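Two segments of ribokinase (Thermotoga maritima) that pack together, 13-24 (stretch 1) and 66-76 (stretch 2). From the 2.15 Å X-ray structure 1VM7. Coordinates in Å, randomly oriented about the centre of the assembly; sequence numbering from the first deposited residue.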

# COMPACT_ATOMS: atom_id res chain seq x y z
N MET A 13 -4.12 34.54 27.21
CA MET A 13 -5.53 34.12 26.94
C MET A 13 -5.63 32.62 27.11
O MET A 13 -5.75 32.09 28.24
CB MET A 13 -5.95 34.50 25.51
N PHE A 14 -5.55 31.91 26.00
CA PHE A 14 -5.52 30.48 26.02
C PHE A 14 -4.06 30.06 25.96
O PHE A 14 -3.21 30.83 25.52
CB PHE A 14 -6.33 29.91 24.83
CG PHE A 14 -7.75 30.39 24.81
CD1 PHE A 14 -8.71 29.77 25.59
CD2 PHE A 14 -8.12 31.52 24.09
CE1 PHE A 14 -10.03 30.23 25.63
CE2 PHE A 14 -9.44 31.99 24.09
CZ PHE A 14 -10.40 31.32 24.88
N LEU A 15 -3.78 28.87 26.45
CA LEU A 15 -2.43 28.32 26.38
C LEU A 15 -2.21 27.74 24.98
O LEU A 15 -3.13 27.20 24.38
CB LEU A 15 -2.21 27.25 27.45
CG LEU A 15 -2.41 27.75 28.88
CD1 LEU A 15 -2.12 26.65 29.91
CD2 LEU A 15 -1.54 28.97 29.14
N VAL A 16 -0.99 27.90 24.45
CA VAL A 16 -0.71 27.50 23.08
C VAL A 16 -0.23 26.06 23.07
O VAL A 16 0.65 25.70 23.85
CB VAL A 16 0.34 28.41 22.39
CG1 VAL A 16 0.76 27.83 21.05
CG2 VAL A 16 -0.22 29.80 22.21
N ILE A 17 -0.83 25.26 22.19
CA ILE A 17 -0.55 23.82 22.08
C ILE A 17 0.31 23.47 20.84
O ILE A 17 0.03 23.90 19.72
CB ILE A 17 -1.85 22.97 21.99
CG1 ILE A 17 -2.74 23.15 23.22
CG2 ILE A 17 -1.52 21.48 21.73
CD1 ILE A 17 -4.11 22.49 23.11
N SER A 18 1.36 22.69 21.08
CA SER A 18 2.13 22.07 20.03
C SER A 18 2.03 20.57 20.15
O SER A 18 2.02 20.03 21.26
CB SER A 18 3.59 22.46 20.14
OG SER A 18 3.76 23.82 19.84
N VAL A 19 1.92 19.89 19.01
CA VAL A 19 2.03 18.45 18.94
C VAL A 19 3.33 18.17 18.22
O VAL A 19 3.63 18.81 17.21
CB VAL A 19 0.87 17.72 18.15
CG1 VAL A 19 1.05 16.22 18.24
CG2 VAL A 19 -0.48 18.07 18.68
N VAL A 20 4.13 17.25 18.75
CA VAL A 20 5.34 16.82 18.08
C VAL A 20 5.20 15.31 17.89
O VAL A 20 5.19 14.55 18.83
CB VAL A 20 6.61 17.17 18.87
CG1 VAL A 20 7.83 16.67 18.10
CG2 VAL A 20 6.70 18.69 19.11
N GLY A 21 5.06 14.90 16.65
CA GLY A 21 4.73 13.53 16.39
C GLY A 21 4.46 13.15 14.95
O GLY A 21 4.92 13.78 13.99
N SER A 22 3.70 12.08 14.81
CA SER A 22 3.65 11.29 13.61
C SER A 22 2.47 11.64 12.66
O SER A 22 1.39 12.03 13.10
CB SER A 22 3.53 9.83 14.03
OG SER A 22 2.28 9.64 14.72
N SER A 23 2.74 11.53 11.36
CA SER A 23 1.73 11.62 10.30
C SER A 23 1.84 10.34 9.42
O SER A 23 2.94 10.01 8.99
CB SER A 23 1.98 12.80 9.37
OG SER A 23 1.94 14.04 10.02
N ASN A 24 0.74 9.64 9.17
CA ASN A 24 0.70 8.37 8.43
C ASN A 24 -0.49 8.41 7.48
O ASN A 24 -1.54 9.02 7.80
CB ASN A 24 0.52 7.26 9.47
CG ASN A 24 0.61 5.87 8.90
OD1 ASN A 24 1.72 5.37 8.57
ND2 ASN A 24 -0.55 5.18 8.83
N GLU A 66 -10.42 25.04 17.95
CA GLU A 66 -10.82 26.09 17.00
C GLU A 66 -9.80 27.22 16.86
O GLU A 66 -10.11 28.31 16.39
CB GLU A 66 -12.22 26.63 17.36
CG GLU A 66 -13.31 25.63 17.06
CD GLU A 66 -14.70 26.16 17.32
OE1 GLU A 66 -14.92 26.92 18.31
OE2 GLU A 66 -15.59 25.80 16.52
N LYS A 67 -8.56 26.95 17.25
CA LYS A 67 -7.47 27.90 17.10
C LYS A 67 -6.31 27.27 16.34
O LYS A 67 -5.17 27.69 16.50
CB LYS A 67 -7.01 28.35 18.47
CG LYS A 67 -8.08 29.18 19.18
CD LYS A 67 -7.55 29.78 20.42
CE LYS A 67 -8.67 30.42 21.24
NZ LYS A 67 -9.92 30.71 20.51
N GLY A 68 -6.60 26.27 15.51
CA GLY A 68 -5.58 25.59 14.75
C GLY A 68 -4.75 24.72 15.67
O GLY A 68 -5.19 24.37 16.77
N CYS A 69 -3.55 24.36 15.22
CA CYS A 69 -2.62 23.59 16.03
C CYS A 69 -1.21 23.62 15.45
O CYS A 69 -1.02 23.49 14.26
CB CYS A 69 -3.09 22.15 16.17
SG CYS A 69 -2.15 21.12 17.41
N ARG A 70 -0.23 23.84 16.31
CA ARG A 70 1.17 23.71 15.94
C ARG A 70 1.52 22.23 16.02
O ARG A 70 1.29 21.56 17.03
CB ARG A 70 2.04 24.54 16.85
CG ARG A 70 1.67 25.99 16.77
CD ARG A 70 2.44 26.85 17.72
NE ARG A 70 2.01 28.24 17.58
CZ ARG A 70 2.78 29.30 17.82
NH1 ARG A 70 4.05 29.17 18.22
NH2 ARG A 70 2.27 30.52 17.66
N PHE A 71 2.02 21.71 14.92
CA PHE A 71 2.20 20.29 14.80
C PHE A 71 3.49 20.08 14.07
O PHE A 71 3.56 20.29 12.85
CB PHE A 71 1.03 19.69 14.03
CG PHE A 71 1.16 18.21 13.74
CD1 PHE A 71 1.83 17.34 14.63
CD2 PHE A 71 0.54 17.66 12.62
CE1 PHE A 71 1.93 16.00 14.39
CE2 PHE A 71 0.62 16.28 12.36
CZ PHE A 71 1.33 15.45 13.26
N VAL A 72 4.54 19.76 14.83
CA VAL A 72 5.83 19.44 14.24
C VAL A 72 5.77 17.99 13.85
O VAL A 72 5.51 17.09 14.68
CB VAL A 72 7.03 19.76 15.17
CG1 VAL A 72 8.36 19.46 14.45
CG2 VAL A 72 6.99 21.23 15.52
N THR A 73 5.96 17.77 12.55
CA THR A 73 5.82 16.42 11.99
C THR A 73 6.64 16.36 10.71
O THR A 73 6.85 17.36 10.05
CB THR A 73 4.34 16.01 11.70
OG1 THR A 73 4.28 14.65 11.26
CG2 THR A 73 3.71 16.86 10.62
N CYS A 74 7.13 15.17 10.38
CA CYS A 74 7.85 14.98 9.15
C CYS A 74 7.00 14.24 8.15
O CYS A 74 6.49 13.16 8.43
CB CYS A 74 9.14 14.21 9.39
SG CYS A 74 10.49 15.29 9.88
N ILE A 75 6.88 14.82 6.96
CA ILE A 75 6.17 14.18 5.87
C ILE A 75 7.06 14.24 4.66
O ILE A 75 8.11 14.83 4.71
CB ILE A 75 4.80 14.83 5.60
CG1 ILE A 75 4.96 16.33 5.23
CG2 ILE A 75 3.91 14.67 6.84
CD1 ILE A 75 3.72 17.06 5.18
N GLY A 76 6.66 13.59 3.58
CA GLY A 76 7.50 13.46 2.40
C GLY A 76 7.27 14.60 1.42
O GLY A 76 6.79 15.68 1.78
O HOH W 1 5.44 26.55 19.11
O HOH W 2 6.72 12.72 12.04
O HOH W 3 5.22 10.99 7.39

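Val19, Cys69 and Phe71 form the apolar centre of the contact. Val19 and Phe71 are bridge partners whose side chains lie on the same face of the sheet. Val19 CB sits 3.7 Å from Phe71 CD1. Val19 CG2 also lies 3.7 Å from Cys69 SG, so the valine touches both side chains. Ile17 adds a looser contact, with its CG2 4.4 Å from Cys69 SG. All four residues are buried, and their compact or flat apolar groups fit this buried layer. The Phe71 CB points to the face it shares with Val19, and with chi1 in the t well the end of the ring comes nearer stretch 1. Its edge meets Ser22 O, which is 3.4 Å from Phe71 CZ.

The opposite face carries Ser18, Val20, Arg70 and Val72. Val20 and Val72, both t rotamers, pack with Val20 CG2 4.1 Å from Val72 CB. Branching at CB suits both valines to extended strand backbone.

The two strands run parallel, at 18° to each other. Their backbones are joined by a ladder of hydrogen bonds. Arg70 N to Ile17 O opens it and is weak, at 3.4 Å. Val19 N donates to Arg70 O at 2.7 Å, and Val72 N donates to Val19 O at 2.7 Å. Gly21 N to Val72 O follows at 3.0 Å. CA-H...O contacts supplement the ladder, such as Ser18 CA to Arg70 O at 3.2 Å.

Beyond the ladder, side-chain hydroxyls take over. Thr73 OG1 donates to Gly21 O at 2.9 Å. Ser23 points toward stretch 2 and brings its OG within 2.7 Å of Thr73 OG1. Ser23 CB also packs 3.7 Å from Ile75 CG2, so this small residue meets both polar and apolar neighbours. Water 2 bridges the stretches here, donating to Gly21 O at 2.9 Å and accepting from Cys74 N at 3.0 Å. Water 3 donates to Ser23 O at 3.0 Å and to Cys74 O at 2.7 Å, linking two backbone carbonyls that could not bond to each other.

At the other end the contact is more open. The extended Arg70 side chain passes Val16, whose CG1 lies over one face of the guanidinium, 3.7 Å from Arg70 NE. Arg70 NH1 donates to water 1 at 3.1 Å, and that water is also hydrogen-bonded to Ser18 OG at 3.3 Å. Farther out, exposed Lys67 reaches Phe14, with its CE 3.1 Å from Phe14 CD2. Lys67 NZ lies 4.4 Å from the centroid of the Phe14 ring, an off-centre cation-pi contact.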